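Local coordinates for protein short-chain dehydrogenase/reductase SDR (PDB 3GUY) that probably catalyses an NAD(P)-dependent oxidation or reduction of a substrate that is not established, at residues E101-S106 and A145-V150; A80-F85 and Q97-N102; V76-G81 and S105-V110. The protein carries 2 engineered substitutions. One frame throughout, in Å; residues are numbered along the deposited sequence.

Contact 1 of 3, residues E101-S106 and A145-V150; sequences ENNLSS and AVKWAV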
ATOM      1  N   GLU D 101       8.149  22.093  -5.945  1.00 25.83           N
ATOM      2  CA  GLU D 101       8.976  22.926  -5.061  1.00 25.78           C
ATOM      3  C   GLU D 101       8.386  23.083  -3.666  1.00 24.66           C
ATOM      4  O   GLU D 101       9.078  22.839  -2.668  1.00 23.78           O
ATOM      5  CB  GLU D 101       9.184  24.304  -5.687  1.00 26.52           C
ATOM      6  CG  GLU D 101      10.036  24.270  -6.951  1.00 29.83           C
ATOM      7  CD  GLU D 101       9.925  25.561  -7.793  1.00 35.29           C
ATOM      8  OE1 GLU D 101       9.130  26.490  -7.454  1.00 40.16           O
ATOM      9  OE2 GLU D 101      10.636  25.645  -8.821  1.00 40.19           O
ATOM     10  N   ASN D 102       7.118  23.467  -3.590  1.00 24.72           N
ATOM     11  CA  ASN D 102       6.466  23.750  -2.300  1.00 25.05           C
ATOM     12  C   ASN D 102       6.217  22.514  -1.425  1.00 25.83           C
ATOM     13  O   ASN D 102       6.077  22.651  -0.195  1.00 27.54           O
ATOM     14  CB  ASN D 102       5.114  24.414  -2.470  1.00 24.96           C
ATOM     15  CG  ASN D 102       5.163  25.792  -3.106  1.00 27.95           C
ATOM     16  OD1 ASN D 102       6.226  26.395  -3.275  1.00 30.39           O
ATOM     17  ND2 ASN D 102       3.968  26.276  -3.532  1.00 27.41           N
ATOM     18  N   ASN D 103       6.077  21.322  -2.035  1.00 24.75           N
ATOM     19  CA  ASN D 103       5.764  20.093  -1.282  1.00 24.38           C
ATOM     20  C   ASN D 103       6.953  19.145  -1.154  1.00 24.53           C
ATOM     21  O   ASN D 103       7.359  18.759  -0.045  1.00 26.03           O
ATOM     22  CB  ASN D 103       4.587  19.354  -1.913  1.00 23.12           C
ATOM     23  CG  ASN D 103       3.287  20.146  -1.822  1.00 24.76           C
ATOM     24  OD1 ASN D 103       2.595  20.108  -0.794  1.00 26.82           O
ATOM     25  ND2 ASN D 103       2.936  20.852  -2.900  1.00 21.99           N
ATOM     26  N   LEU D 104       7.545  18.789  -2.283  1.00 24.67           N
ATOM     27  CA  LEU D 104       8.595  17.781  -2.278  1.00 24.22           C
ATOM     28  C   LEU D 104       9.960  18.394  -1.951  1.00 24.02           C
ATOM     29  O   LEU D 104      10.687  17.879  -1.113  1.00 24.34           O
ATOM     30  CB  LEU D 104       8.639  17.020  -3.630  1.00 24.25           C
ATOM     31  CG  LEU D 104       9.708  15.908  -3.761  1.00 24.79           C
ATOM     32  CD1 LEU D 104       9.666  14.943  -2.562  1.00 23.46           C
ATOM     33  CD2 LEU D 104       9.560  15.158  -5.176  1.00 20.79           C
ATOM     34  N   SER D 105      10.327  19.464  -2.636  1.00 24.78           N
ATOM     35  CA  SER D 105      11.638  20.061  -2.412  1.00 26.18           C
ATOM     36  C   SER D 105      11.711  20.548  -0.956  1.00 26.35           C
ATOM     37  O   SER D 105      12.708  20.321  -0.254  1.00 27.08           O
ATOM     38  CB  SER D 105      11.879  21.222  -3.381  1.00 26.90           C
ATOM     39  OG  SER D 105      11.970  20.718  -4.698  1.00 27.59           O
ATOM     40  N   SER D 106      10.634  21.184  -0.511  1.00 25.84           N
ATOM     41  CA  SER D 106      10.596  21.789   0.821  1.00 25.49           C
ATOM     42  C   SER D 106      10.766  20.704   1.859  1.00 24.58           C
ATOM     43  O   SER D 106      11.564  20.854   2.778  1.00 23.46           O
ATOM     44  CB  SER D 106       9.311  22.574   1.040  1.00 25.88           C
ATOM     45  OG  SER D 106       8.169  21.738   1.279  1.00 28.63           O
ATOM     46  N   ALA D 145       1.195  12.756  -6.561  1.00 18.15           N
ATOM     47  CA  ALA D 145       2.592  12.459  -6.863  1.00 17.92           C
ATOM     48  C   ALA D 145       3.537  13.003  -5.803  1.00 17.98           C
ATOM     49  O   ALA D 145       4.363  12.234  -5.248  1.00 17.20           O
ATOM     50  CB  ALA D 145       2.971  12.974  -8.240  1.00 15.00           C
ATOM     51  N   VAL D 146       3.412  14.297  -5.500  1.00 18.44           N
ATOM     52  CA  VAL D 146       4.309  14.968  -4.496  1.00 18.88           C
ATOM     53  C   VAL D 146       4.088  14.474  -3.022  1.00 19.19           C
ATOM     54  O   VAL D 146       5.037  14.350  -2.238  1.00 19.82           O
ATOM     55  CB  VAL D 146       4.268  16.513  -4.612  1.00 19.64           C
ATOM     56  CG1 VAL D 146       4.725  16.980  -6.026  1.00 19.83           C
ATOM     57  CG2 VAL D 146       2.842  17.135  -4.293  1.00 18.54           C
ATOM     58  N   LYS D 147       2.858  14.127  -2.681  1.00 20.08           N
ATOM     59  CA  LYS D 147       2.532  13.587  -1.362  1.00 19.35           C
ATOM     60  C   LYS D 147       2.957  12.155  -1.206  1.00 20.15           C
ATOM     61  O   LYS D 147       3.490  11.783  -0.151  1.00 18.19           O
ATOM     62  CB  LYS D 147       1.068  13.747  -1.043  1.00 19.64           C
ATOM     63  CG  LYS D 147       0.676  15.237  -0.977  1.00 20.94           C
ATOM     64  CD  LYS D 147       1.438  15.947   0.135  1.00 23.33           C
ATOM     65  CE  LYS D 147       0.906  17.367   0.391  1.00 27.92           C
ATOM     66  NZ  LYS D 147       1.787  18.119   1.312  1.00 30.19           N
ATOM     67  N   TRP D 148       2.776  11.342  -2.241  1.00 18.80           N
ATOM     68  CA  TRP D 148       3.370  10.017  -2.231  1.00 18.14           C
ATOM     69  C   TRP D 148       4.910  10.088  -2.151  1.00 17.08           C
ATOM     70  O   TRP D 148       5.553   9.224  -1.509  1.00 16.78           O
ATOM     71  CB  TRP D 148       3.010   9.252  -3.516  1.00 18.06           C
ATOM     72  CG  TRP D 148       1.614   8.669  -3.569  1.00 20.39           C
ATOM     73  CD1 TRP D 148       0.413   9.328  -3.323  1.00 18.98           C
ATOM     74  CD2 TRP D 148       1.261   7.349  -3.961  1.00 19.63           C
ATOM     75  NE1 TRP D 148      -0.635   8.481  -3.532  1.00 19.80           N
ATOM     76  CE2 TRP D 148      -0.156   7.259  -3.914  1.00 20.42           C
ATOM     77  CE3 TRP D 148       1.996   6.216  -4.339  1.00 22.21           C
ATOM     78  CZ2 TRP D 148      -0.844   6.073  -4.212  1.00 24.07           C
ATOM     79  CZ3 TRP D 148       1.310   5.046  -4.653  1.00 25.56           C
ATOM     80  CH2 TRP D 148      -0.104   4.974  -4.574  1.00 23.98           C
ATOM     81  N   ALA D 149       5.489  11.061  -2.868  1.00 16.65           N
ATOM     82  CA  ALA D 149       6.943  11.277  -2.836  1.00 18.03           C
ATOM     83  C   ALA D 149       7.447  11.532  -1.383  1.00 17.99           C
ATOM     84  O   ALA D 149       8.357  10.876  -0.894  1.00 17.79           O
ATOM     85  CB  ALA D 149       7.341  12.429  -3.774  1.00 17.73           C
ATOM     86  N   VAL D 150       6.791  12.446  -0.701  1.00 18.89           N
ATOM     87  CA  VAL D 150       7.114  12.686   0.700  1.00 19.12           C
ATOM     88  C   VAL D 150       7.011  11.422   1.574  1.00 19.95           C
ATOM     89  O   VAL D 150       7.877  11.185   2.366  1.00 18.35           O
ATOM     90  CB  VAL D 150       6.386  13.900   1.315  1.00 19.67           C
ATOM     91  CG1 VAL D 150       6.787  14.080   2.837  1.00 18.33           C
ATOM     92  CG2 VAL D 150       6.670  15.187   0.519  1.00 18.84           C
TER

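Contact 2 of 3, residues A80-F85 and Q97-N102; sequences AGSGYF and QTLIEN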
ATOM      1  N   ALA D  80       4.438  22.907   5.826  1.00 29.60           N
ATOM      2  CA  ALA D  80       4.499  23.608   4.547  1.00 29.54           C
ATOM      3  C   ALA D  80       4.029  22.771   3.328  1.00 29.29           C
ATOM      4  O   ALA D  80       4.356  21.598   3.195  1.00 30.93           O
ATOM      5  CB  ALA D  80       5.955  24.084   4.296  1.00 29.57           C
ATOM      6  N   GLY D  81       3.312  23.395   2.415  1.00 28.80           N
ATOM      7  CA  GLY D  81       2.824  22.694   1.242  1.00 28.05           C
ATOM      8  C   GLY D  81       1.790  23.509   0.564  1.00 28.35           C
ATOM      9  O   GLY D  81       1.426  24.598   1.043  1.00 27.94           O
ATOM     10  N   SER D  82       1.310  22.993  -0.556  1.00 26.95           N
ATOM     11  CA  SER D  82       0.302  23.697  -1.332  1.00 27.01           C
ATOM     12  C   SER D  82      -0.395  22.703  -2.232  1.00 26.65           C
ATOM     13  O   SER D  82       0.070  21.588  -2.391  1.00 26.57           O
ATOM     14  CB  SER D  82       0.927  24.835  -2.129  1.00 27.10           C
ATOM     15  OG  SER D  82       1.763  24.388  -3.199  1.00 28.45           O
ATOM     16  N   GLY D  83      -1.551  23.101  -2.740  1.00 26.23           N
ATOM     17  CA  GLY D  83      -2.370  22.277  -3.582  1.00 26.84           C
ATOM     18  C   GLY D  83      -2.391  22.817  -4.981  1.00 26.96           C
ATOM     19  O   GLY D  83      -2.146  24.013  -5.230  1.00 28.10           O
ATOM     20  N   TYR D  84      -2.651  21.923  -5.917  1.00 26.46           N
ATOM     21  CA  TYR D  84      -2.993  22.316  -7.257  1.00 25.82           C
ATOM     22  C   TYR D  84      -3.629  21.121  -7.901  1.00 25.98           C
ATOM     23  O   TYR D  84      -3.160  19.990  -7.709  1.00 25.65           O
ATOM     24  CB  TYR D  84      -1.758  22.744  -8.031  1.00 26.35           C
ATOM     25  CG  TYR D  84      -2.012  23.098  -9.481  1.00 27.44           C
ATOM     26  CD1 TYR D  84      -2.751  24.233  -9.826  1.00 27.15           C
ATOM     27  CD2 TYR D  84      -1.451  22.341 -10.499  1.00 25.70           C
ATOM     28  CE1 TYR D  84      -2.939  24.595 -11.178  1.00 27.39           C
ATOM     29  CE2 TYR D  84      -1.617  22.673 -11.816  1.00 28.23           C
ATOM     30  CZ  TYR D  84      -2.382  23.791 -12.162  1.00 27.65           C
ATOM     31  OH  TYR D  84      -2.523  24.066 -13.474  1.00 28.34           O
ATOM     32  N   PHE D  85      -4.684  21.344  -8.679  1.00 25.78           N
ATOM     33  CA  PHE D  85      -5.537  20.235  -9.105  1.00 25.61           C
ATOM     34  C   PHE D  85      -6.063  20.389 -10.529  1.00 26.89           C
ATOM     35  O   PHE D  85      -5.871  21.428 -11.147  1.00 27.18           O
ATOM     36  CB  PHE D  85      -6.689  20.172  -8.142  1.00 26.33           C
ATOM     37  CG  PHE D  85      -6.264  20.054  -6.709  1.00 26.26           C
ATOM     38  CD1 PHE D  85      -5.822  18.843  -6.224  1.00 25.53           C
ATOM     39  CD2 PHE D  85      -6.296  21.162  -5.863  1.00 27.26           C
ATOM     40  CE1 PHE D  85      -5.419  18.727  -4.886  1.00 28.50           C
ATOM     41  CE2 PHE D  85      -5.894  21.063  -4.545  1.00 24.96           C
ATOM     42  CZ  PHE D  85      -5.450  19.843  -4.057  1.00 27.49           C
ATOM     43  N   GLN D  97       5.405  22.571 -11.527  1.00 25.50           N
ATOM     44  CA  GLN D  97       6.722  22.824 -10.979  1.00 27.02           C
ATOM     45  C   GLN D  97       6.672  23.485  -9.594  1.00 26.56           C
ATOM     46  O   GLN D  97       7.418  23.092  -8.733  1.00 25.45           O
ATOM     47  CB  GLN D  97       7.606  23.655 -11.935  1.00 28.27           C
ATOM     48  CG  GLN D  97       9.058  23.882 -11.400  1.00 30.92           C
ATOM     49  CD  GLN D  97       9.783  22.605 -10.950  1.00 35.63           C
ATOM     50  OE1 GLN D  97       9.656  21.560 -11.578  1.00 41.87           O
ATOM     51  NE2 GLN D  97      10.554  22.687  -9.841  1.00 39.26           N
ATOM     52  N   THR D  98       5.794  24.470  -9.407  1.00 26.11           N
ATOM     53  CA  THR D  98       5.567  25.100  -8.094  1.00 26.96           C
ATOM     54  C   THR D  98       5.106  24.107  -7.035  1.00 26.32           C
ATOM     55  O   THR D  98       5.517  24.172  -5.850  1.00 25.53           O
ATOM     56  CB  THR D  98       4.508  26.197  -8.201  1.00 26.96           C
ATOM     57  OG1 THR D  98       4.964  27.158  -9.144  1.00 27.93           O
ATOM     58  CG2 THR D  98       4.243  26.850  -6.848  1.00 28.64           C
ATOM     59  N   LEU D  99       4.231  23.192  -7.456  1.00 25.39           N
ATOM     60  CA  LEU D  99       3.750  22.144  -6.557  1.00 25.96           C
ATOM     61  C   LEU D  99       4.910  21.270  -6.045  1.00 24.41           C
ATOM     62  O   LEU D  99       4.961  20.920  -4.851  1.00 24.63           O
ATOM     63  CB  LEU D  99       2.717  21.271  -7.270  1.00 25.87           C
ATOM     64  CG  LEU D  99       1.770  20.406  -6.465  1.00 29.01           C
ATOM     65  CD1 LEU D  99       0.966  21.259  -5.473  1.00 26.15           C
ATOM     66  CD2 LEU D  99       0.878  19.628  -7.490  1.00 27.07           C
ATOM     67  N   ILE D 100       5.815  20.905  -6.960  1.00 24.30           N
ATOM     68  CA  ILE D 100       6.977  20.093  -6.641  1.00 23.98           C
ATOM     69  C   ILE D 100       7.879  20.822  -5.652  1.00 24.56           C
ATOM     70  O   ILE D 100       8.300  20.268  -4.630  1.00 24.62           O
ATOM     71  CB  ILE D 100       7.804  19.699  -7.920  1.00 23.85           C
ATOM     72  CG1 ILE D 100       7.025  18.691  -8.797  1.00 26.01           C
ATOM     73  CG2 ILE D 100       9.113  19.033  -7.495  1.00 23.20           C
ATOM     74  CD1 ILE D 100       7.574  18.460 -10.178  1.00 21.95           C
ATOM     75  N   GLU D 101       8.149  22.093  -5.945  1.00 25.83           N
ATOM     76  CA  GLU D 101       8.976  22.926  -5.061  1.00 25.78           C
ATOM     77  C   GLU D 101       8.386  23.083  -3.666  1.00 24.66           C
ATOM     78  O   GLU D 101       9.078  22.839  -2.668  1.00 23.78           O
ATOM     79  CB  GLU D 101       9.184  24.304  -5.687  1.00 26.52           C
ATOM     80  CG  GLU D 101      10.036  24.270  -6.951  1.00 29.83           C
ATOM     81  CD  GLU D 101       9.925  25.561  -7.793  1.00 35.29           C
ATOM     82  OE1 GLU D 101       9.130  26.490  -7.454  1.00 40.16           O
ATOM     83  OE2 GLU D 101      10.636  25.645  -8.821  1.00 40.19           O
ATOM     84  N   ASN D 102       7.118  23.467  -3.590  1.00 24.72           N
ATOM     85  CA  ASN D 102       6.466  23.750  -2.300  1.00 25.05           C
ATOM     86  C   ASN D 102       6.217  22.514  -1.425  1.00 25.83           C
ATOM     87  O   ASN D 102       6.077  22.651  -0.195  1.00 27.54           O
ATOM     88  CB  ASN D 102       5.114  24.414  -2.470  1.00 24.96           C
ATOM     89  CG  ASN D 102       5.163  25.792  -3.106  1.00 27.95           C
ATOM     90  OD1 ASN D 102       6.226  26.395  -3.275  1.00 30.39           O
ATOM     91  ND2 ASN D 102       3.968  26.276  -3.532  1.00 27.41           N
TER

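Contact 3 of 3, residues V76-G81 and S105-V110; sequences VVHSAG and SSAINV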
ATOM      1  N   VAL D  76      10.115  19.464  15.661  1.00 29.07           N
ATOM      2  CA  VAL D  76       9.989  20.191  14.428  1.00 27.21           C
ATOM      3  C   VAL D  76       8.752  19.674  13.690  1.00 26.58           C
ATOM      4  O   VAL D  76       8.598  18.473  13.441  1.00 25.41           O
ATOM      5  CB  VAL D  76      11.230  20.071  13.533  1.00 28.05           C
ATOM      6  CG1 VAL D  76      10.984  20.881  12.297  1.00 23.58           C
ATOM      7  CG2 VAL D  76      12.528  20.510  14.296  1.00 26.33           C
ATOM      8  N   VAL D  77       7.850  20.577  13.396  1.00 26.09           N
ATOM      9  CA  VAL D  77       6.644  20.214  12.735  1.00 27.22           C
ATOM     10  C   VAL D  77       6.724  20.783  11.333  1.00 27.89           C
ATOM     11  O   VAL D  77       6.747  22.003  11.145  1.00 28.96           O
ATOM     12  CB  VAL D  77       5.416  20.730  13.441  1.00 27.60           C
ATOM     13  CG1 VAL D  77       4.167  20.427  12.610  1.00 24.47           C
ATOM     14  CG2 VAL D  77       5.334  20.114  14.848  1.00 27.04           C
ATOM     15  N   HIS D  78       6.731  19.913  10.342  1.00 26.95           N
ATOM     16  CA  HIS D  78       6.746  20.399   8.969  1.00 27.19           C
ATOM     17  C   HIS D  78       5.334  20.350   8.410  1.00 27.06           C
ATOM     18  O   HIS D  78       4.804  19.268   8.180  1.00 25.85           O
ATOM     19  CB  HIS D  78       7.732  19.575   8.120  1.00 26.78           C
ATOM     20  CG  HIS D  78       7.833  20.020   6.689  1.00 27.83           C
ATOM     21  ND1 HIS D  78       8.300  21.261   6.328  1.00 26.94           N
ATOM     22  CD2 HIS D  78       7.459  19.414   5.532  1.00 27.07           C
ATOM     23  CE1 HIS D  78       8.256  21.392   5.007  1.00 31.30           C
ATOM     24  NE2 HIS D  78       7.737  20.288   4.498  1.00 26.92           N
ATOM     25  N   SER D  79       4.735  21.518   8.220  1.00 28.16           N
ATOM     26  CA  SER D  79       3.391  21.658   7.664  1.00 28.66           C
ATOM     27  C   SER D  79       3.297  22.514   6.389  1.00 29.62           C
ATOM     28  O   SER D  79       2.182  22.788   5.906  1.00 30.95           O
ATOM     29  CB  SER D  79       2.400  22.165   8.724  1.00 29.83           C
ATOM     30  OG  SER D  79       2.385  23.597   8.856  1.00 31.94           O
ATOM     31  N   ALA D  80       4.438  22.907   5.826  1.00 29.60           N
ATOM     32  CA  ALA D  80       4.499  23.608   4.547  1.00 29.54           C
ATOM     33  C   ALA D  80       4.029  22.771   3.328  1.00 29.29           C
ATOM     34  O   ALA D  80       4.356  21.598   3.195  1.00 30.93           O
ATOM     35  CB  ALA D  80       5.955  24.084   4.296  1.00 29.57           C
ATOM     36  N   GLY D  81       3.312  23.395   2.415  1.00 28.80           N
ATOM     37  CA  GLY D  81       2.824  22.694   1.242  1.00 28.05           C
ATOM     38  C   GLY D  81       1.790  23.509   0.564  1.00 28.35           C
ATOM     39  O   GLY D  81       1.426  24.598   1.043  1.00 27.94           O
ATOM     40  N   SER D 105      10.327  19.464  -2.636  1.00 24.78           N
ATOM     41  CA  SER D 105      11.638  20.061  -2.412  1.00 26.18           C
ATOM     42  C   SER D 105      11.711  20.548  -0.956  1.00 26.35           C
ATOM     43  O   SER D 105      12.708  20.321  -0.254  1.00 27.08           O
ATOM     44  CB  SER D 105      11.879  21.222  -3.381  1.00 26.90           C
ATOM     45  OG  SER D 105      11.970  20.718  -4.698  1.00 27.59           O
ATOM     46  N   SER D 106      10.634  21.184  -0.511  1.00 25.84           N
ATOM     47  CA  SER D 106      10.596  21.789   0.821  1.00 25.49           C
ATOM     48  C   SER D 106      10.766  20.704   1.859  1.00 24.58           C
ATOM     49  O   SER D 106      11.564  20.854   2.778  1.00 23.46           O
ATOM     50  CB  SER D 106       9.311  22.574   1.040  1.00 25.88           C
ATOM     51  OG  SER D 106       8.169  21.738   1.279  1.00 28.63           O
ATOM     52  N   ALA D 107      10.048  19.586   1.669  1.00 23.41           N
ATOM     53  CA  ALA D 107      10.140  18.437   2.530  1.00 22.23           C
ATOM     54  C   ALA D 107      11.534  17.812   2.542  1.00 21.69           C
ATOM     55  O   ALA D 107      12.028  17.502   3.605  1.00 20.88           O
ATOM     56  CB  ALA D 107       9.073  17.367   2.186  1.00 21.63           C
ATOM     57  N   ILE D 108      12.166  17.657   1.385  1.00 20.12           N
ATOM     58  CA  ILE D 108      13.502  17.038   1.298  1.00 20.72           C
ATOM     59  C   ILE D 108      14.551  17.941   1.995  1.00 21.07           C
ATOM     60  O   ILE D 108      15.382  17.477   2.754  1.00 21.09           O
ATOM     61  CB  ILE D 108      13.943  16.822  -0.189  1.00 18.87           C
ATOM     62  CG1 ILE D 108      13.205  15.645  -0.818  1.00 19.94           C
ATOM     63  CG2 ILE D 108      15.441  16.556  -0.247  1.00 22.01           C
ATOM     64  CD1 ILE D 108      13.361  15.599  -2.378  1.00 17.39           C
ATOM     65  N   ASN D 109      14.485  19.233   1.719  1.00 23.74           N
ATOM     66  CA  ASN D 109      15.450  20.211   2.294  1.00 24.69           C
ATOM     67  C   ASN D 109      15.318  20.298   3.805  1.00 25.53           C
ATOM     68  O   ASN D 109      16.310  20.206   4.502  1.00 25.97           O
ATOM     69  CB  ASN D 109      15.231  21.587   1.716  1.00 24.68           C
ATOM     70  CG  ASN D 109      15.721  21.704   0.313  1.00 25.43           C
ATOM     71  OD1 ASN D 109      16.644  21.020  -0.092  1.00 30.58           O
ATOM     72  ND2 ASN D 109      15.099  22.576  -0.446  1.00 21.85           N
ATOM     73  N   VAL D 110      14.097  20.405   4.309  1.00 25.28           N
ATOM     74  CA  VAL D 110      13.898  20.383   5.781  1.00 25.32           C
ATOM     75  C   VAL D 110      14.301  19.095   6.435  1.00 24.93           C
ATOM     76  O   VAL D 110      15.087  19.121   7.380  1.00 25.32           O
ATOM     77  CB  VAL D 110      12.500  20.712   6.200  1.00 25.23           C
ATOM     78  CG1 VAL D 110      12.315  20.393   7.711  1.00 26.31           C
ATOM     79  CG2 VAL D 110      12.216  22.149   5.923  1.00 26.91           C
TER

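Contact 1 of 3, residues E101-S106 and A145-V150
Residues 101-106 and 145-150 are turns of two long helices that run nearly parallel, their local axes inclined by 18° and 8.7 Å apart at closest approach, with Leu104 set against Val146. This is the helix pair, 93-118 with 141-160, that lies on one side of the Rossmann sheet in short-chain dehydrogenases. The first helix is not regular here: a wider, pi-type turn across 101-105 goes with a weak bond from Ser106 N back to Glu101 O. Lys147 occupies the lysine position of the family's YxxxK signature, and Asn103 probably that of the asparagine in its Asn-Ser-Tyr-Lys tetrad. The lysine leaves its backbone heading away from the other helix, bends at chi2 (-62°) and then extends, so that NZ returns to Asn103 OD1 at 3.0 Å, lying in the carbonyl plane on a lone pair. The other end of the same amide is also held, because Asn103 ND2 donates to Leu99 O and Ser82 O; partners at both ends fix its rotation. A buried ammonium on OD1 would polarise the amide, and OD1 may in turn steady the charge. Next to this polar bridge, Val146 CG2, in the crowded position between backbone N and carbonyl carbon, rests on Asn103 CB at 3.7 Å. Val150 CG2 lies 3.7 Å from Asn103 O. Leu104, with CG anti to its own N, brings both methyls over Ala149, and beyond them Leu104 and Ala149 pack on their counterparts in the second subunit, as in the four-helix interface common in this family. Within helix 93-118, Ser106 OG reaches back to Asn102 O at 2.7 Å, standing well above the carbonyl plane.

Contact 2 of 3, residues A80-F85 and Q97-N102
The loop that leaves strand 75-78 of the Rossmann fold folds back along the helix it leads into, and residues 80-85, an irregular but mostly extended run, lie beside 97-102 with Gly81 nearest Asn102. The SAG that ends in Gly81 occupies the place of the NNAG signature's last residues, in a region that in relatives borders the cofactor cleft. A single hydrogen bond spans the two segments: Asn102 ND2 donates to Ser82 OG at 2.9 Å, almost straight (166°) and with the oxygen close to the plane of the amide. Ser82 presents that oxygen by placing it between its backbone N and carbonyl carbon (chi1 70°), while Asn102 CG stands beside its own N, so the two short side chains meet tip to tip. OG also comes to 3.4 Å from Asn102 CB. A second polar link is softer, a CA-H...O contact from Gly81 CA to Asn102 O, 3.6 Å long. Along the helix, Gln97 NE2 donates to Glu101 OE2, approaching from above the carboxylate plane. Apolar contact falls to Leu99, whose end swings toward the loop and divides its methyls: CD2 stays near Tyr84, while CD1 touches both the loop backbone and Tyr84 CB, 4.0 Å away. From that CB the tyrosine ring turns away from Leu99, and its OH accepts a bond from Asp92 N. Behind Leu99 lie Thr142 and Val146 of helix 141-160. Outside the hydrogen bond, the closest touch is Leu99 CD1 against the carbonyl oxygen Ser82 O, at 3.2 Å.

Contact 3 of 3, residues V76-G81 and S105-V110
His78 closes strand 76-78 and sets out from its backbone toward helix 105-110, which runs back almost antiparallel to the strand (163°) with the axes 10.6 Å apart. From CB, the chain continues with CG anti to the backbone N (chi1 -179°), which carries the imidazole out from the sheet and in among three helix residues. On one branch ND1 lies 4.0 Å from Val110 CG2; its polar need is met, though weakly, by a hydrogen bond with Thr7 OG1 on the neighbouring strand. CE1 comes next, 3.7 Å from Ser106 OG. At the tip NE2 is met at the ring edge, in plane, by that same Ser106 OG, yet at 3.6 Å the pair is a packing contact rather than a hydrogen bond, and the hydroxyl is already given to Asn102 O. NE2 also stands 3.6 Å from Ala107 CA and a little farther from its CB, so the small alanine lets the ring come close to the helix backbone. On the other branch CD2 looks toward Ala107 CA at 4.1 Å. Ala80 N lies above one face of the ring, off toward its rim, and Leu56 touches His78, Ala80, Ser106 and Val110 alike. Backbone bonds from strand 75-78 to its two neighbours place the histidine within the central sheet. Strand 75-78, helix 93-118 and the adjacent parallel strand 124-128 form a beta-alpha-beta crossover of the Rossmann fold, and His78 fills part of the layer between its first strand and its helix.

In the fold
Read from the N terminus, strand 75-78 enters the loop through Ser79, and both contact 3 and contact 2 begin on this stretch, sharing Ala80 and Gly81. Contact 2 closes the shorter loop, returning at 97-102, and lies wholly within the span of contact 3, which returns further down helix 93-118 at 105-110. Contact 1 starts on the same helix, overlapping both landings, and runs past strand 124-128 to 145-150; its span therefore crosses that of contact 3. Helix 93-118 is thus tied, from its N-terminal side onward, to the loop, to helix 141-160 and to the strand. Asn103 OD1 packs on Gly81 CA at 3.3 Å, bringing the three contacts together.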